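Local structure of NADH:ubiquinone oxidoreductase, Na translocating, C subunit (3LWX) at residues Q18-S23 against T35-L40; Y85-H90 against N186-Y191; G96-Y101 against Q119-G124; N136-K141 against D165-I170. The protein is the C subunit of a bacterial membrane complex and carries a domain of the FMN-binding family, built round an antiparallel beta sheet. All coordinates share one frame; numbering follows the deposited sequence. Where two conformers were deposited one is given.

Contact 1: Q18-S23 against T35-L40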
loop_
_atom_site.group_PDB
_atom_site.type_symbol
_atom_site.label_atom_id
_atom_site.label_comp_id
_atom_site.label_asym_id
_atom_site.label_seq_id
_atom_site.Cartn_x
_atom_site.Cartn_y
_atom_site.Cartn_z
ATOM N N GLN A 18 8.755 0.661 -8.342
ATOM C CA GLN A 18 7.957 1.798 -8.821
ATOM C C GLN A 18 6.661 1.959 -8.026
ATOM O O GLN A 18 6.267 3.082 -7.718
ATOM C CB GLN A 18 7.634 1.684 -10.312
ATOM C CG GLN A 18 8.785 1.898 -11.238
ATOM C CD GLN A 18 8.368 1.599 -12.662
ATOM O OE1 GLN A 18 8.120 0.459 -13.015
ATOM N NE2 GLN A 18 8.247 2.628 -13.469
ATOM N N GLN A 19 5.987 0.845 -7.726
ATOM C CA GLN A 19 4.742 0.881 -6.954
ATOM C C GLN A 19 4.981 1.445 -5.549
ATOM O O GLN A 19 4.239 2.297 -5.056
ATOM C CB GLN A 19 4.147 -0.512 -6.858
ATOM C CG GLN A 19 3.654 -1.071 -8.181
ATOM C CD GLN A 19 3.356 -2.551 -8.082
ATOM O OE1 GLN A 19 2.673 -3.007 -7.167
ATOM N NE2 GLN A 19 3.879 -3.316 -9.033
ATOM N N ILE A 20 6.003 0.928 -4.877
ATOM C CA ILE A 20 6.374 1.394 -3.552
ATOM C C ILE A 20 6.718 2.889 -3.611
ATOM O O ILE A 20 6.259 3.670 -2.764
ATOM C CB ILE A 20 7.528 0.531 -3.005
ATOM C CG1 ILE A 20 7.005 -0.877 -2.699
ATOM C CG2 ILE A 20 8.129 1.171 -1.754
ATOM C CD1 ILE A 20 8.083 -1.891 -2.360
ATOM N N LEU A 21 7.525 3.278 -4.591
ATOM C CA LEU A 21 7.861 4.689 -4.735
ATOM C C LEU A 21 6.621 5.565 -4.980
ATOM O O LEU A 21 6.512 6.661 -4.408
ATOM C CB LEU A 21 8.906 4.879 -5.836
ATOM C CG LEU A 21 10.308 4.401 -5.465
ATOM C CD1 LEU A 21 11.173 4.315 -6.718
ATOM C CD2 LEU A 21 10.935 5.292 -4.405
ATOM N N ARG A 22 5.686 5.100 -5.802
ATOM C CA ARG A 22 4.475 5.898 -6.036
ATOM C C ARG A 22 3.706 6.123 -4.742
ATOM O O ARG A 22 3.076 7.167 -4.584
ATOM C CB ARG A 22 3.563 5.283 -7.102
ATOM C CG ARG A 22 4.131 5.379 -8.512
ATOM C CD ARG A 22 3.088 5.066 -9.562
ATOM N NE ARG A 22 2.597 3.690 -9.533
ATOM C CZ ARG A 22 3.072 2.676 -10.245
ATOM N NH1 ARG A 22 4.120 2.806 -11.048
ATOM N NH2 ARG A 22 2.488 1.487 -10.120
ATOM N N SER A 23 3.755 5.164 -3.816
ATOM C CA SER A 23 3.065 5.332 -2.529
ATOM C C SER A 23 3.694 6.397 -1.641
ATOM O O SER A 23 3.047 6.829 -0.686
ATOM C CB SER A 23 2.972 4.014 -1.764
ATOM O OG SER A 23 4.149 3.682 -1.057
ATOM N N THR A 35 17.866 2.826 -8.244
ATOM C CA THR A 35 18.634 3.895 -7.612
ATOM C C THR A 35 17.752 4.800 -6.770
ATOM O O THR A 35 18.103 5.160 -5.642
ATOM C CB THR A 35 19.349 4.736 -8.660
ATOM O OG1 THR A 35 20.213 3.881 -9.409
ATOM C CG2 THR A 35 20.166 5.838 -7.995
ATOM N N LYS A 36 16.584 5.147 -7.298
ATOM C CA LYS A 36 15.658 6.017 -6.573
ATOM C C LYS A 36 15.193 5.332 -5.278
ATOM O O LYS A 36 15.117 5.955 -4.215
ATOM C CB LYS A 36 14.477 6.434 -7.474
ATOM C CG LYS A 36 14.813 7.381 -8.672
ATOM C CD LYS A 36 15.051 8.840 -8.273
ATOM C CE LYS A 36 15.501 9.663 -9.479
ATOM N NZ LYS A 36 14.529 9.671 -10.587
ATOM N N TYR A 37 14.869 4.044 -5.377
ATOM C CA TYR A 37 14.448 3.265 -4.218
ATOM C C TYR A 37 15.546 3.256 -3.163
ATOM O O TYR A 37 15.300 3.489 -1.993
ATOM C CB TYR A 37 14.091 1.851 -4.656
ATOM C CG TYR A 37 13.615 0.893 -3.587
ATOM C CD1 TYR A 37 14.512 0.222 -2.764
ATOM C CD2 TYR A 37 12.267 0.599 -3.443
ATOM C CE1 TYR A 37 14.092 -0.685 -1.820
ATOM C CE2 TYR A 37 11.829 -0.316 -2.492
ATOM C CZ TYR A 37 12.743 -0.952 -1.670
ATOM O OH TYR A 37 12.324 -1.870 -0.721
ATOM N N ASN A 38 16.784 3.039 -3.601
ATOM C CA ASN A 38 17.891 3.002 -2.655
ATOM C C ASN A 38 18.214 4.365 -2.041
ATOM O O ASN A 38 18.757 4.406 -0.940
ATOM C CB ASN A 38 19.105 2.334 -3.294
ATOM C CG ASN A 38 18.888 0.833 -3.541
ATOM O OD1 ASN A 38 18.040 0.188 -2.914
ATOM N ND2 ASN A 38 19.676 0.274 -4.451
ATOM N N GLU A 39 17.899 5.456 -2.749
ATOM C CA GLU A 39 18.038 6.827 -2.211
ATOM C C GLU A 39 17.044 7.122 -1.071
ATOM O O GLU A 39 17.294 8.011 -0.258
ATOM C CB GLU A 39 17.826 7.880 -3.312
ATOM C CG GLU A 39 18.984 8.030 -4.322
ATOM C CD GLU A 39 18.657 8.890 -5.540
ATOM O OE1 GLU A 39 17.537 9.428 -5.631
ATOM O OE2 GLU A 39 19.523 9.000 -6.432
ATOM N N LEU A 40 15.903 6.420 -1.051
ATOM C CA LEU A 40 14.824 6.706 -0.108
ATOM C C LEU A 40 14.524 5.624 0.913
ATOM O O LEU A 40 14.235 5.946 2.048
ATOM C CB LEU A 40 13.550 7.001 -0.928
ATOM C CG LEU A 40 13.580 8.310 -1.707
ATOM C CD1 LEU A 40 12.527 8.346 -2.814
ATOM C CD2 LEU A 40 13.403 9.458 -0.720
#
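Leu21 reaches from helix 4-23 into the flank of helix 30-40, and its two methyl groups do most of the touching. Its CB is directed at the partner helix, and with CG anti to the carbonyl carbon (chi1 -72°) the chain keeps going that way. CB and CG provide the reach; contact begins at the fork. CD1 sits 3.9 Å from the backbone Tyr37 N and beside Lys36 CB, crossing the start of the lysine chain before that chain bends off. CD2 takes the other branch and meets Leu40 CD1 at 3.8 Å, one helical turn beyond Lys36.

One residue earlier, Ile20 CG2 approaches Tyr37 CE2 at 4.1 Å, with Ile20 CD1 near the same ring carbon. The tyrosine can be met here because its CG is anti to the backbone N (chi1 -179°), which carries CG toward segment 18-23, and the ring follows. Phe75 of strand 71-79 touches both Ile20 and Tyr37, placing this helix pair against the sheet.

The axes of the two short segments come within 10.1 Å at an angle of 47°. No hydrogen bond crosses between them, so the contact rests on dispersion and on burial of leucine, isoleucine and the tyrosine ring, and itself offers no polar pairing to fix the fit.

Contact 2: Y85-H90 against N186-Y191; sequences YIMALH and NSLSGY
The Tyr191 ring has Met87, a selenomethionine, on one face and Ala88 O at its edge, near the ring plane. Met87 CG stands over the middle of the face, 3.6 Å from the ring centroid in a CH-pi contact, while SE is displaced toward the root of the ring and lies 3.6 Å from Tyr191 CG. This is a Met-aromatic contact, with the two side chains sliding past each other in opposite directions. It lies where helix 174-196 packs across one face of the antiparallel sheet, segment 186-191 running at 143° to segment 85-90. Ser187 OG approaches the His90 ring only obliquely.

Two backbone amides of the strand point at hydroxyls of the helix. Ala88 N donates to Tyr191 OH at 3.0 Å, nearly straight at 166°, and the same hydroxyl also bonds to Pro73 O on the neighbouring strand 71-79, so the tip of the ring is gripped from two strands. His90 N donates to Ser187 OG at 3.1 Å (171°). That serine hydroxyl is tied back to Met183 O in its own helix. Both hydroxyls, on buried residues, thus have one backbone partner on strand 82-92 and another elsewhere.

Leu188 CD2 lies 3.9 Å from Met87 CE, the side chains crossing at about a right angle, and at a longer distance from Leu89 CD2. Leu89 itself turns its CD2 to Ser187, resting 3.7 Å from the serine CB.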
loop_
_atom_site.group_PDB
_atom_site.type_symbol
_atom_site.label_atom_id
_atom_site.label_comp_id
_atom_site.label_asym_id
_atom_site.label_seq_id
_atom_site.Cartn_x
_atom_site.Cartn_y
_atom_site.Cartn_z
ATOM N N TYR A 85 6.318 5.234 6.770
ATOM C CA TYR A 85 6.151 3.791 6.882
ATOM C C TYR A 85 5.234 3.312 5.766
ATOM O O TYR A 85 4.076 3.724 5.701
ATOM C CB TYR A 85 5.582 3.416 8.247
ATOM C CG TYR A 85 6.436 3.897 9.397
ATOM C CD1 TYR A 85 7.490 3.127 9.883
ATOM C CD2 TYR A 85 6.199 5.121 10.000
ATOM C CE1 TYR A 85 8.275 3.572 10.929
ATOM C CE2 TYR A 85 6.979 5.572 11.068
ATOM C CZ TYR A 85 8.019 4.788 11.516
ATOM O OH TYR A 85 8.787 5.219 12.582
ATOM N N ILE A 86 5.759 2.435 4.920
ATOM C CA ILE A 86 5.051 1.923 3.752
ATOM C C ILE A 86 4.635 0.482 4.039
ATOM O O ILE A 86 5.460 -0.355 4.447
ATOM C CB ILE A 86 5.940 1.942 2.501
ATOM C CG1 ILE A 86 6.530 3.326 2.249
ATOM C CG2 ILE A 86 5.160 1.469 1.262
ATOM C CD1 ILE A 86 7.700 3.337 1.285
HETATM N N MSE A 87 3.345 0.200 3.848
HETATM C CA MSE A 87 2.710 -1.067 4.140
HETATM C C MSE A 87 2.099 -1.639 2.874
HETATM O O MSE A 87 1.693 -0.899 1.979
HETATM C CB MSE A 87 1.641 -0.844 5.213
HETATM C CG MSE A 87 2.236 -0.428 6.538
HETATM SE SE MSE A 87 1.006 0.112 7.877
HETATM C CE MSE A 87 0.604 1.867 7.188
ATOM N N ALA A 88 2.087 -2.962 2.806
ATOM C CA ALA A 88 1.630 -3.697 1.633
ATOM C C ALA A 88 0.185 -4.157 1.785
ATOM O O ALA A 88 -0.203 -4.711 2.822
ATOM C CB ALA A 88 2.543 -4.878 1.366
ATOM N N LEU A 89 -0.584 -3.973 0.727
ATOM C CA LEU A 89 -1.983 -4.312 0.652
ATOM C C LEU A 89 -2.228 -5.471 -0.306
ATOM O O LEU A 89 -1.543 -5.627 -1.323
ATOM C CB LEU A 89 -2.772 -3.123 0.118
ATOM C CG LEU A 89 -2.517 -1.791 0.826
ATOM C CD1 LEU A 89 -3.268 -0.687 0.102
ATOM C CD2 LEU A 89 -2.900 -1.860 2.292
ATOM N N HIS A 90 -3.248 -6.269 -0.001
ATOM C CA HIS A 90 -3.671 -7.352 -0.891
ATOM C C HIS A 90 -5.159 -7.575 -0.679
ATOM O O HIS A 90 -5.662 -7.415 0.415
ATOM C CB HIS A 90 -2.878 -8.652 -0.663
ATOM C CG HIS A 90 -3.152 -9.307 0.655
ATOM N ND1 HIS A 90 -4.017 -10.373 0.799
ATOM C CD2 HIS A 90 -2.701 -9.015 1.896
ATOM C CE1 HIS A 90 -4.075 -10.716 2.074
ATOM N NE2 HIS A 90 -3.289 -9.906 2.759
ATOM N N ASN A 186 -8.611 -4.974 5.939
ATOM C CA ASN A 186 -8.073 -6.303 6.242
ATOM C C ASN A 186 -6.549 -6.321 6.225
ATOM O O ASN A 186 -5.922 -6.951 7.068
ATOM C CB ASN A 186 -8.620 -7.328 5.255
ATOM C CG ASN A 186 -10.094 -7.603 5.443
ATOM O OD1 ASN A 186 -10.616 -7.534 6.557
ATOM N ND2 ASN A 186 -10.769 -7.960 4.347
ATOM N N SER A 187 -5.958 -5.594 5.291
ATOM C CA SER A 187 -4.496 -5.582 5.193
ATOM C C SER A 187 -3.880 -4.776 6.336
ATOM O O SER A 187 -2.916 -5.207 6.983
ATOM C CB SER A 187 -4.029 -4.991 3.877
ATOM O OG SER A 187 -4.451 -5.762 2.761
ATOM N N LEU A 188 -4.422 -3.589 6.584
ATOM C CA LEU A 188 -3.877 -2.738 7.640
ATOM C C LEU A 188 -4.074 -3.350 9.022
ATOM O O LEU A 188 -3.278 -3.091 9.932
ATOM C CB LEU A 188 -4.450 -1.321 7.571
ATOM C CG LEU A 188 -4.056 -0.503 6.353
ATOM C CD1 LEU A 188 -4.859 0.802 6.308
ATOM C CD2 LEU A 188 -2.553 -0.211 6.358
ATOM N N SER A 189 -5.100 -4.191 9.191
ATOM C CA SER A 189 -5.337 -4.846 10.480
ATOM C C SER A 189 -4.082 -5.587 10.938
ATOM O O SER A 189 -3.759 -5.598 12.121
ATOM C CB SER A 189 -6.525 -5.807 10.408
ATOM O OG SER A 189 -7.758 -5.111 10.385
ATOM N N GLY A 190 -3.368 -6.216 10.009
ATOM C CA GLY A 190 -2.159 -6.947 10.379
ATOM C C GLY A 190 -1.075 -6.066 10.980
ATOM O O GLY A 190 -0.311 -6.507 11.830
ATOM N N TYR A 191 -1.032 -4.814 10.531
ATOM C CA TYR A 191 -0.028 -3.848 10.960
ATOM C C TYR A 191 -0.392 -3.072 12.223
ATOM O O TYR A 191 0.415 -2.278 12.689
ATOM C CB TYR A 191 0.213 -2.839 9.832
ATOM C CG TYR A 191 0.861 -3.406 8.601
ATOM C CD1 TYR A 191 2.246 -3.474 8.482
ATOM C CD2 TYR A 191 0.106 -3.807 7.500
ATOM C CE1 TYR A 191 2.847 -3.934 7.332
ATOM C CE2 TYR A 191 0.702 -4.294 6.347
ATOM C CZ TYR A 191 2.083 -4.332 6.247
ATOM O OH TYR A 191 2.663 -4.769 5.082
#

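Contact 3: G96-Y101 against Q119-G124; sequences GPLWGY and QGETPG
Gln119 and Pro97 make the direct backbone bond between these segments: Gln119 N donates to Pro97 O at 3.1 Å, with a fairly straight N-H (160°). The donor stands tilted from the carbonyl plane by 21°. Further into the sheet Trp99 pairs through its backbone with Ser117, so this bond comes two residues further on each chain, in the same register.

A water provides the second layer of polar links. It donates to Pro97 O and to Glu121 OE2, the latter at 2.7 Å, and accepts from Gly120 N at 2.8 Å. Pro97 O is thus held by both an amide and the water. Gly96 N also reaches Glu121 OE2, but that bond is weak and bent. The carboxylate has firmer partners beyond the two segments: OE1 bonds to Thr176 OG1 and Leu94 N, and OE2 to Trp95 N. The bend of Glu121 at chi2 (-59°) brings CD round to the side where these amides and the water lie.

Van der Waals contacts flank these bonds. Leu98 CD2 meets Glu121 CG at 3.8 Å, the two chains crossing at about a right angle, and Pro97 CD lies 4.0 Å from Gln119 CB. Trp99 CZ3 comes obliquely to within 3.5 Å of Gln119 N.

Altogether this is the open end of a beta hairpin, strand 97-104 with the edge strand 111-118, where a buried glutamate gathers amides of the loop leading into strand 97-104 and reaches Gly120 N through the water.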
loop_
_atom_site.group_PDB
_atom_site.type_symbol
_atom_site.label_atom_id
_atom_site.label_comp_id
_atom_site.label_asym_id
_atom_site.label_seq_id
_atom_site.Cartn_x
_atom_site.Cartn_y
_atom_site.Cartn_z
ATOM N N GLY A 96 -10.570 -10.177 -10.395
ATOM C CA GLY A 96 -9.321 -10.774 -9.988
ATOM C C GLY A 96 -8.770 -10.046 -8.789
ATOM O O GLY A 96 -9.412 -9.168 -8.233
ATOM N N PRO A 97 -7.564 -10.424 -8.365
ATOM C CA PRO A 97 -6.911 -9.815 -7.215
ATOM C C PRO A 97 -6.609 -8.334 -7.356
ATOM O O PRO A 97 -6.461 -7.826 -8.477
ATOM C CB PRO A 97 -5.576 -10.571 -7.157
ATOM C CG PRO A 97 -5.949 -11.944 -7.627
ATOM C CD PRO A 97 -6.897 -11.681 -8.759
ATOM N N LEU A 98 -6.497 -7.677 -6.206
ATOM C CA LEU A 98 -6.039 -6.319 -6.057
ATOM C C LEU A 98 -4.816 -6.344 -5.145
ATOM O O LEU A 98 -4.652 -7.258 -4.341
ATOM C CB LEU A 98 -7.075 -5.408 -5.399
ATOM C CG LEU A 98 -8.477 -5.401 -5.982
ATOM C CD1 LEU A 98 -9.387 -4.462 -5.168
ATOM C CD2 LEU A 98 -8.477 -5.043 -7.481
ATOM N N TRP A 99 -3.980 -5.320 -5.252
ATOM C CA TRP A 99 -2.887 -5.142 -4.303
ATOM C C TRP A 99 -2.520 -3.664 -4.295
ATOM O O TRP A 99 -3.135 -2.850 -4.979
ATOM C CB TRP A 99 -1.688 -6.036 -4.607
ATOM C CG TRP A 99 -1.006 -5.845 -5.931
ATOM C CD1 TRP A 99 0.121 -5.126 -6.167
ATOM C CD2 TRP A 99 -1.366 -6.435 -7.181
ATOM N NE1 TRP A 99 0.479 -5.217 -7.479
ATOM C CE2 TRP A 99 -0.418 -6.016 -8.128
ATOM C CE3 TRP A 99 -2.398 -7.292 -7.590
ATOM C CZ2 TRP A 99 -0.481 -6.403 -9.472
ATOM C CZ3 TRP A 99 -2.461 -7.669 -8.923
ATOM C CH2 TRP A 99 -1.514 -7.225 -9.846
ATOM N N GLY A 100 -1.510 -3.286 -3.518
ATOM C CA GLY A 100 -1.097 -1.913 -3.467
ATOM C C GLY A 100 -0.171 -1.658 -2.303
ATOM O O GLY A 100 0.266 -2.593 -1.620
ATOM N N TYR A 101 0.126 -0.388 -2.107
ATOM C CA TYR A 101 0.965 0.074 -1.005
ATOM C C TYR A 101 0.385 1.371 -0.475
ATOM O O TYR A 101 -0.147 2.178 -1.246
ATOM C CB TYR A 101 2.423 0.309 -1.463
ATOM C CG TYR A 101 3.035 -0.963 -1.962
ATOM C CD1 TYR A 101 3.640 -1.857 -1.087
ATOM C CD2 TYR A 101 2.917 -1.329 -3.298
ATOM C CE1 TYR A 101 4.126 -3.076 -1.540
ATOM C CE2 TYR A 101 3.415 -2.540 -3.762
ATOM C CZ TYR A 101 3.999 -3.424 -2.870
ATOM O OH TYR A 101 4.470 -4.643 -3.288
ATOM N N GLN A 119 -5.101 -7.178 -11.194
ATOM C CA GLN A 119 -4.809 -8.170 -12.223
ATOM C C GLN A 119 -5.635 -8.022 -13.480
ATOM O O GLN A 119 -5.125 -8.210 -14.578
ATOM C CB GLN A 119 -5.053 -9.563 -11.632
ATOM C CG GLN A 119 -4.778 -10.769 -12.554
ATOM C CD GLN A 119 -5.942 -11.231 -13.461
ATOM O OE1 GLN A 119 -5.702 -11.886 -14.477
ATOM N NE2 GLN A 119 -7.186 -10.917 -13.091
ATOM N N GLY A 120 -6.920 -7.737 -13.320
ATOM C CA GLY A 120 -7.823 -7.745 -14.462
ATOM C C GLY A 120 -9.080 -6.928 -14.340
ATOM O O GLY A 120 -10.109 -7.291 -14.921
ATOM N N GLU A 121 -9.006 -5.816 -13.608
ATOM C CA GLU A 121 -10.175 -4.934 -13.520
ATOM C C GLU A 121 -10.381 -4.183 -14.840
ATOM O O GLU A 121 -9.473 -4.059 -15.658
ATOM C CB GLU A 121 -10.100 -3.997 -12.316
ATOM C CG GLU A 121 -9.952 -4.729 -10.969
ATOM C CD GLU A 121 -11.088 -5.685 -10.680
ATOM O OE1 GLU A 121 -12.187 -5.208 -10.304
ATOM O OE2 GLU A 121 -10.874 -6.918 -10.787
ATOM N N THR A 122 -11.586 -3.679 -15.026
ATOM C CA THR A 122 -12.005 -3.155 -16.328
ATOM C C THR A 122 -11.600 -1.709 -16.571
ATOM O O THR A 122 -11.915 -0.844 -15.772
ATOM C CB THR A 122 -13.529 -3.301 -16.465
ATOM O OG1 THR A 122 -13.838 -4.679 -16.317
ATOM C CG2 THR A 122 -14.064 -2.777 -17.783
ATOM N N PRO A 123 -10.932 -1.445 -17.711
ATOM C CA PRO A 123 -10.604 -0.059 -18.093
ATOM C C PRO A 123 -11.816 0.854 -18.025
ATOM O O PRO A 123 -12.897 0.520 -18.545
ATOM C CB PRO A 123 -10.095 -0.202 -19.528
ATOM C CG PRO A 123 -9.477 -1.546 -19.544
ATOM C CD PRO A 123 -10.402 -2.402 -18.701
ATOM N N GLY A 124 -11.635 1.992 -17.365
ATOM C CA GLY A 124 -12.699 2.970 -17.225
ATOM C C GLY A 124 -13.651 2.746 -16.069
ATOM O O GLY A 124 -14.445 3.636 -15.764
HETATM O O HOH W 1 -8.253 -7.746 -10.820
#

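Contact 4: N136-K141 against D165-I170; sequences NEFKGK and DYVDGI
Val167, on strand 166-168, passes beside a 3-10 turn at Glu137, while Asp165 passes the end of a type II beta turn from Phe138 to Lys141. The alpha carbons come within 6.0 Å between Glu137 CA and Val167 CA, yet no hydrogen bond joins the segments directly.

Val167 is the apolar wedge. Its CG1 lies over the centre of one face of the Phe138 ring, a CH-pi contact 4.1 Å from the centroid, and also rests against Glu137 O at 3.4 Å. CG2 slides along to the far end of the ring, 3.5 Å from Phe138 CZ. Phe134 and Phe116 also meet this ring, so Val167 packs against one of a group of phenylalanines.

Lys141 lies across Asp165, but the opposite charges do not pair: Lys141 NZ and Asp165 OD2 are 6.4 Å apart. In the modelled conformer the lysine bends at chi2 and chi4 and donates from NZ to Glu137 O at 2.8 Å, back to the residue before the turn. CE lies 3.4 Å from Tyr166 O. Asp165 OD2 instead accepts from Lys142 N. A water bridges Glu137 OE1 and Asp168 N.

Apolar packing round Val167 and van der Waals contact of the lysine chain with Asp165 and Tyr166 O join the segments; the polar links are the water and the bond from Asp165 to Lys142 N, just past the segment.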
loop_
_atom_site.group_PDB
_atom_site.type_symbol
_atom_site.label_atom_id
_atom_site.label_comp_id
_atom_site.label_asym_id
_atom_site.label_seq_id
_atom_site.Cartn_x
_atom_site.Cartn_y
_atom_site.Cartn_z
ATOM N N ASN A 136 -4.905 9.830 -4.891
ATOM C CA ASN A 136 -4.534 11.091 -4.251
ATOM C C ASN A 136 -5.475 11.478 -3.127
ATOM O O ASN A 136 -5.069 12.195 -2.212
ATOM C CB ASN A 136 -4.504 12.255 -5.244
ATOM C CG ASN A 136 -3.315 12.230 -6.170
ATOM O OD1 ASN A 136 -2.287 11.598 -5.899
ATOM N ND2 ASN A 136 -3.425 12.998 -7.257
ATOM N N GLU A 137 -6.718 11.004 -3.163
ATOM C CA GLU A 137 -7.704 11.339 -2.149
ATOM C C GLU A 137 -7.350 10.800 -0.769
ATOM O O GLU A 137 -7.855 11.300 0.247
ATOM C CB GLU A 137 -9.074 10.812 -2.583
ATOM C CG GLU A 137 -9.613 11.551 -3.779
ATOM C CD GLU A 137 -9.784 13.021 -3.487
ATOM O OE1 GLU A 137 -10.605 13.360 -2.606
ATOM O OE2 GLU A 137 -9.090 13.832 -4.145
ATOM N N PHE A 138 -6.509 9.762 -0.716
ATOM C CA PHE A 138 -6.126 9.191 0.571
ATOM C C PHE A 138 -5.156 10.068 1.354
ATOM O O PHE A 138 -5.055 9.953 2.568
ATOM C CB PHE A 138 -5.546 7.782 0.376
ATOM C CG PHE A 138 -6.583 6.759 -0.021
ATOM C CD1 PHE A 138 -7.285 6.063 0.933
ATOM C CD2 PHE A 138 -6.871 6.526 -1.346
ATOM C CE1 PHE A 138 -8.242 5.147 0.593
ATOM C CE2 PHE A 138 -7.823 5.613 -1.694
ATOM C CZ PHE A 138 -8.503 4.899 -0.726
ATOM N N LYS A 139 -4.437 10.946 0.671
ATOM C CA LYS A 139 -3.451 11.786 1.332
ATOM C C LYS A 139 -4.105 12.631 2.411
ATOM O O LYS A 139 -5.099 13.298 2.156
ATOM C CB LYS A 139 -2.764 12.683 0.301
ATOM C CG LYS A 139 -1.984 11.910 -0.758
ATOM C CD LYS A 139 -1.428 12.821 -1.835
ATOM C CE LYS A 139 -0.588 12.053 -2.823
ATOM N NZ LYS A 139 0.114 12.987 -3.784
ATOM N N GLY A 140 -3.542 12.592 3.610
ATOM C CA GLY A 140 -4.054 13.377 4.719
ATOM C C GLY A 140 -5.130 12.697 5.539
ATOM O O GLY A 140 -5.488 13.181 6.599
ATOM N N LYS A 141 -5.674 11.585 5.042
ATOM C CA LYS A 141 -6.672 10.836 5.795
ATOM C C LYS A 141 -5.964 10.020 6.880
ATOM O O LYS A 141 -4.784 9.707 6.753
ATOM C CB LYS A 141 -7.490 9.931 4.869
ATOM C CG LYS A 141 -8.163 10.629 3.693
ATOM C CD LYS A 141 -9.152 11.705 4.107
ATOM C CE LYS A 141 -9.903 12.276 2.876
ATOM N NZ LYS A 141 -9.064 13.098 1.955
ATOM N N ASP A 165 -12.679 8.641 8.375
ATOM C CA ASP A 165 -12.253 9.283 7.133
ATOM C C ASP A 165 -12.692 8.433 5.945
ATOM O O ASP A 165 -12.835 7.213 6.055
ATOM C CB ASP A 165 -10.741 9.534 7.099
ATOM C CG ASP A 165 -10.349 10.887 7.685
ATOM O OD1 ASP A 165 -11.222 11.766 7.804
ATOM O OD2 ASP A 165 -9.155 11.080 7.983
ATOM N N TYR A 166 -12.904 9.087 4.812
ATOM C CA TYR A 166 -13.412 8.406 3.641
ATOM C C TYR A 166 -12.969 9.118 2.378
ATOM O O TYR A 166 -12.590 10.293 2.393
ATOM C CB TYR A 166 -14.956 8.361 3.711
ATOM C CG TYR A 166 -15.605 9.728 3.658
ATOM C CD1 TYR A 166 -15.927 10.323 2.438
ATOM C CD2 TYR A 166 -15.861 10.436 4.819
ATOM C CE1 TYR A 166 -16.483 11.585 2.379
ATOM C CE2 TYR A 166 -16.419 11.695 4.773
ATOM C CZ TYR A 166 -16.721 12.264 3.548
ATOM O OH TYR A 166 -17.282 13.511 3.494
ATOM N N VAL A 167 -13.011 8.367 1.276
ATOM C CA VAL A 167 -12.753 8.897 -0.050
ATOM C C VAL A 167 -13.844 8.396 -0.970
ATOM O O VAL A 167 -14.501 7.390 -0.701
ATOM C CB VAL A 167 -11.387 8.438 -0.611
ATOM C CG1 VAL A 167 -10.246 8.872 0.309
ATOM C CG2 VAL A 167 -11.372 6.926 -0.855
ATOM N N ASP A 168 -14.009 9.068 -2.101
ATOM C CA ASP A 168 -14.937 8.600 -3.118
ATOM C C ASP A 168 -14.435 7.365 -3.852
ATOM O O ASP A 168 -13.257 7.256 -4.220
ATOM C CB ASP A 168 -15.145 9.649 -4.201
ATOM C CG ASP A 168 -16.043 10.783 -3.782
ATOM O OD1 ASP A 168 -16.703 10.714 -2.735
ATOM O OD2 ASP A 168 -16.120 11.758 -4.561
ATOM N N GLY A 169 -15.358 6.452 -4.100
ATOM C CA GLY A 169 -15.104 5.324 -4.980
ATOM C C GLY A 169 -15.258 5.717 -6.446
ATOM O O GLY A 169 -15.369 6.888 -6.808
ATOM N N ILE A 170 -15.277 4.700 -7.286
ATOM C CA ILE A 170 -15.337 4.860 -8.729
ATOM C C ILE A 170 -16.765 4.701 -9.224
ATOM O O ILE A 170 -17.409 3.705 -8.943
ATOM C CB ILE A 170 -14.454 3.801 -9.458
ATOM C CG1 ILE A 170 -13.036 3.687 -8.868
ATOM C CG2 ILE A 170 -14.383 4.100 -10.963
ATOM C CD1 ILE A 170 -12.185 4.937 -9.034
HETATM O O HOH W 2 -12.814 11.699 -2.265
#

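Contacts 1 and 2 are buried and lie on opposite faces of the antiparallel sheet, with Ile86 of strand 82-92 turned away from helix 174-196 and packed on Ile20 and Ser23. Contact 2 is nearest the middle of the chain and adds hydroxyl-to-backbone bonds to its packing; contact 1, farther out, is wholly apolar. Contacts 3 and 4 are partly exposed, each with a bridging water, but the former has direct backbone bonding and the latter none. Strands 82-92 and 97-104 are sheet neighbours, so contacts 2 and 3 touch directly through Leu89 and Gly100. Contact 4 touches none of the others, though strand 166-168 leads on to the helix of contact 2.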